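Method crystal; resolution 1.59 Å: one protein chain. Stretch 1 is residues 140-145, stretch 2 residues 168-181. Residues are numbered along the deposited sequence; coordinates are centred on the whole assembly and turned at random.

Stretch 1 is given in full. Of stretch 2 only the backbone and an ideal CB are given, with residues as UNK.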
# COMPACT_ATOMS: atom_id res chain seq x y z
N ILE B 140 -4.62 -6.65 16.99
CA ILE B 140 -3.59 -7.66 17.29
C ILE B 140 -4.12 -9.00 16.78
O ILE B 140 -5.32 -9.31 16.96
CB ILE B 140 -3.25 -7.66 18.80
CG1 ILE B 140 -2.74 -6.29 19.21
CG2 ILE B 140 -2.25 -8.77 19.13
CD1 ILE B 140 -2.52 -6.10 20.71
N LEU B 141 -3.24 -9.73 16.12
CA LEU B 141 -3.50 -11.10 15.63
C LEU B 141 -3.15 -12.07 16.75
O LEU B 141 -2.12 -11.85 17.40
CB LEU B 141 -2.59 -11.34 14.43
CG LEU B 141 -2.75 -10.40 13.24
CD1 LEU B 141 -1.86 -10.89 12.11
CD2 LEU B 141 -4.21 -10.30 12.80
N TYR B 142 -3.94 -13.14 16.90
CA TYR B 142 -3.68 -14.19 17.91
C TYR B 142 -3.89 -15.56 17.27
O TYR B 142 -4.82 -15.72 16.43
CB TYR B 142 -4.61 -14.06 19.11
CG TYR B 142 -4.52 -12.76 19.85
CD1 TYR B 142 -3.60 -12.56 20.86
CD2 TYR B 142 -5.38 -11.71 19.55
CE1 TYR B 142 -3.53 -11.37 21.55
CE2 TYR B 142 -5.35 -10.52 20.25
CZ TYR B 142 -4.40 -10.34 21.25
OH TYR B 142 -4.31 -9.16 21.92
N SER B 143 -3.10 -16.53 17.72
CA SER B 143 -3.30 -17.96 17.41
C SER B 143 -2.79 -18.81 18.56
O SER B 143 -1.87 -18.38 19.28
CB SER B 143 -2.69 -18.35 16.09
OG SER B 143 -1.27 -18.45 16.20
N GLY B 144 -3.41 -19.98 18.77
CA GLY B 144 -2.98 -20.91 19.82
C GLY B 144 -4.18 -21.29 20.66
O GLY B 144 -5.30 -21.31 20.14
N ASN B 145 -3.93 -21.56 21.93
CA ASN B 145 -4.91 -22.16 22.84
C ASN B 145 -6.17 -21.30 22.85
O ASN B 145 -6.12 -20.14 23.29
CB ASN B 145 -4.28 -22.31 24.22
CG ASN B 145 -5.15 -23.09 25.16
OD1 ASN B 145 -6.35 -22.83 25.25
ND2 ASN B 145 -4.53 -24.01 25.86
N UNK B 168 -6.45 -22.20 16.32
CA UNK B 168 -5.90 -22.89 17.50
C UNK B 168 -4.43 -23.25 17.30
O UNK B 168 -3.79 -23.53 18.29
CB UNK B 168 -6.71 -24.16 17.80
N UNK B 169 -3.90 -23.22 16.09
CA UNK B 169 -2.49 -23.63 15.90
C UNK B 169 -1.60 -22.48 16.36
O UNK B 169 -1.68 -21.39 15.82
CB UNK B 169 -2.20 -23.99 14.44
N UNK B 170 -0.74 -22.65 17.38
CA UNK B 170 0.16 -21.57 17.79
C UNK B 170 0.97 -20.99 16.62
O UNK B 170 1.28 -19.81 16.66
CB UNK B 170 1.12 -22.08 18.87
N UNK B 171 1.27 -21.79 15.59
CA UNK B 171 2.10 -21.36 14.43
C UNK B 171 1.26 -20.62 13.38
O UNK B 171 1.85 -20.16 12.42
CB UNK B 171 2.78 -22.57 13.78
N UNK B 172 -0.05 -20.43 13.56
CA UNK B 172 -0.89 -19.85 12.50
C UNK B 172 -0.58 -18.35 12.38
O UNK B 172 -0.58 -17.83 11.24
CB UNK B 172 -2.37 -20.07 12.79
N UNK B 173 -0.33 -17.67 13.50
CA UNK B 173 -0.23 -16.20 13.54
C UNK B 173 0.97 -15.74 12.71
O UNK B 173 0.81 -14.79 11.87
CB UNK B 173 -0.10 -15.70 14.98
N UNK B 174 2.14 -16.32 12.93
CA UNK B 174 3.43 -15.81 12.40
C UNK B 174 3.40 -15.65 10.87
O UNK B 174 3.79 -14.60 10.37
CB UNK B 174 4.57 -16.75 12.79
N UNK B 175 3.06 -16.67 10.05
CA UNK B 175 3.16 -16.48 8.60
C UNK B 175 2.24 -15.37 8.08
O UNK B 175 2.63 -14.61 7.22
CB UNK B 175 2.83 -17.79 7.88
N UNK B 176 1.03 -15.29 8.63
CA UNK B 176 0.04 -14.25 8.27
C UNK B 176 0.57 -12.88 8.68
O UNK B 176 0.53 -11.95 7.86
CB UNK B 176 -1.31 -14.52 8.94
N UNK B 177 1.04 -12.76 9.92
CA UNK B 177 1.66 -11.54 10.49
C UNK B 177 2.79 -11.08 9.58
O UNK B 177 2.82 -9.91 9.18
CB UNK B 177 2.19 -11.79 11.90
N UNK B 178 3.69 -11.99 9.22
CA UNK B 178 4.84 -11.60 8.39
C UNK B 178 4.39 -11.22 6.97
O UNK B 178 4.96 -10.25 6.39
CB UNK B 178 5.86 -12.74 8.33
N UNK B 179 3.38 -11.90 6.42
CA UNK B 179 2.84 -11.63 5.07
C UNK B 179 2.20 -10.23 5.06
O UNK B 179 2.45 -9.46 4.14
CB UNK B 179 1.82 -12.69 4.66
N UNK B 180 1.40 -9.90 6.08
CA UNK B 180 0.79 -8.55 6.17
C UNK B 180 1.85 -7.45 6.31
O UNK B 180 1.70 -6.38 5.69
CB UNK B 180 -0.17 -8.48 7.36
N UNK B 181 2.95 -7.69 7.02
CA UNK B 181 4.03 -6.68 7.16
C UNK B 181 4.90 -6.67 5.90
O UNK B 181 5.43 -5.61 5.60
CB UNK B 181 4.89 -6.97 8.39

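Strand 140-144 and the helix that includes 173-181 run nearly antiparallel, at 157°, with their axes 8.6 Å apart at closest.

Position 168 lies beside Gly144. Its CA-to-CB bond points away overall, yet the ideal CB sits 3.9 Å from Gly144 O. A small residue suits, though longer ones are not excluded. It is Ala168. The two backbones meet in paired CA-H...O contacts, Ala168 CA to Gly144 O and Gly144 CA to Ala168 O, both 3.1 Å.

Position 169 points away from stretch 1. The backbone turns here, with the N of 172 bonded to the O of 169. A short acceptor such as Asp, Asn, Ser or Thr could also take up the free N of 171. It is Asp169, whose OD1 accepts from the N of 171 at 3.0 Å.

Position 170 has phi -52°, which proline accepts, and CB points away. Many residues would fit. It is Pro170, whose N packs 3.7 Å from Gly144 CA.

Position 171 also points away. Polar residues are reasonable. It is Thr171; its OG1 donates to Asp169 OD1 at 2.8 Å.

Position 172 points toward Ser143, with the ideal CB 3.7 Å from Ser143 CB. Little room is left on that line, so Ala, Gly or Ser are natural choices. It is Ala172.

Position 173 faces the strand closely. Its ideal CB is a tight 3.2 Å from Ser143 OG, and Leu141 lies beyond. A small or slim apolar side chain fits: Cys, Ala or perhaps Val. It is Cys173. Chi1 is t, and SG packs 3.8 Å from Leu141 CB. Cys173 N donates to Ser143 OG at 3.0 Å, so the serine ties the strand to this turn.

Position 174 points away and 175 is out of reach, so the strand constrains neither and many side chains would do. They are Thr174 and Pro175.

Position 176 points toward Leu141. Ala, Val, Thr or Ile would suit. It is Thr176, whose CG2 comes 4.3 Å from Leu141 CD1.

Position 177 points sideways. An apolar or aromatic residue can pack by its CB and lead elsewhere. It is Tyr177, with CB 4.1 Å from Leu141 CD1.

Position 180 points toward stretch 1, but no atom of stretch 1 lies within 5.5 Å of its ideal CB. A longer apolar chain, Leu, Met or Ile, could reach Leu141. It is Leu180, with CD1 3.9 Å from Leu141 CD1.

Positions 178, 179 and 181 are out of reach, so stretch 1 does not discriminate and many side chains would do. They are Leu178, Ala179 and Tyr181.

Stretch 2 168-181: ADPTACTPTYLALY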
# COMPACT_ATOMS: atom_id res chain seq x y z
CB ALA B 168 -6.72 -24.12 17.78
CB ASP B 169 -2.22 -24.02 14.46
CG ASP B 169 -0.86 -24.65 14.24
OD1 ASP B 169 0.06 -24.43 15.05
OD2 ASP B 169 -0.76 -25.41 13.27
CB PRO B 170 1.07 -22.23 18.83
CG PRO B 170 0.82 -23.71 18.73
CD PRO B 170 -0.58 -23.86 18.19
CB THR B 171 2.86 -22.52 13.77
OG1 THR B 171 1.92 -23.45 13.24
CG2 THR B 171 3.83 -23.21 14.70
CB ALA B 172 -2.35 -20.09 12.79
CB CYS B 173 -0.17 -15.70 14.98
SG CYS B 173 0.13 -13.92 15.10
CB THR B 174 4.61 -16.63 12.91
OG1 THR B 174 4.82 -16.15 14.24
CG2 THR B 174 5.89 -16.43 12.12
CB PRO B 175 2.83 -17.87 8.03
CG PRO B 175 3.15 -18.81 9.18
CD PRO B 175 2.70 -18.05 10.41
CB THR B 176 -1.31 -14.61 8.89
OG1 THR B 176 -1.75 -15.78 8.19
CG2 THR B 176 -2.34 -13.50 8.79
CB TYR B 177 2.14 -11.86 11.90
CG TYR B 177 3.05 -10.88 12.59
CD1 TYR B 177 2.54 -9.76 13.23
CD2 TYR B 177 4.42 -11.13 12.70
CE1 TYR B 177 3.35 -8.90 13.95
CE2 TYR B 177 5.25 -10.24 13.38
CZ TYR B 177 4.71 -9.14 14.03
OH TYR B 177 5.48 -8.26 14.74
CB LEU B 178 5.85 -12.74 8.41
CG LEU B 178 6.51 -13.08 9.75
CD1 LEU B 178 7.45 -14.27 9.57
CD2 LEU B 178 7.27 -11.91 10.35
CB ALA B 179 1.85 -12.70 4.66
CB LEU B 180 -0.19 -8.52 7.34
CG LEU B 180 -1.42 -9.40 7.13
CD1 LEU B 180 -2.18 -9.63 8.42
CD2 LEU B 180 -2.34 -8.79 6.09
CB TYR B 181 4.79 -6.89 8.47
CG TYR B 181 4.16 -6.13 9.61
CD1 TYR B 181 4.11 -4.75 9.56
CD2 TYR B 181 3.68 -6.77 10.75
CE1 TYR B 181 3.51 -4.02 10.59
CE2 TYR B 181 3.15 -6.05 11.81
CZ TYR B 181 3.08 -4.67 11.73
OH TYR B 181 2.58 -3.91 12.77
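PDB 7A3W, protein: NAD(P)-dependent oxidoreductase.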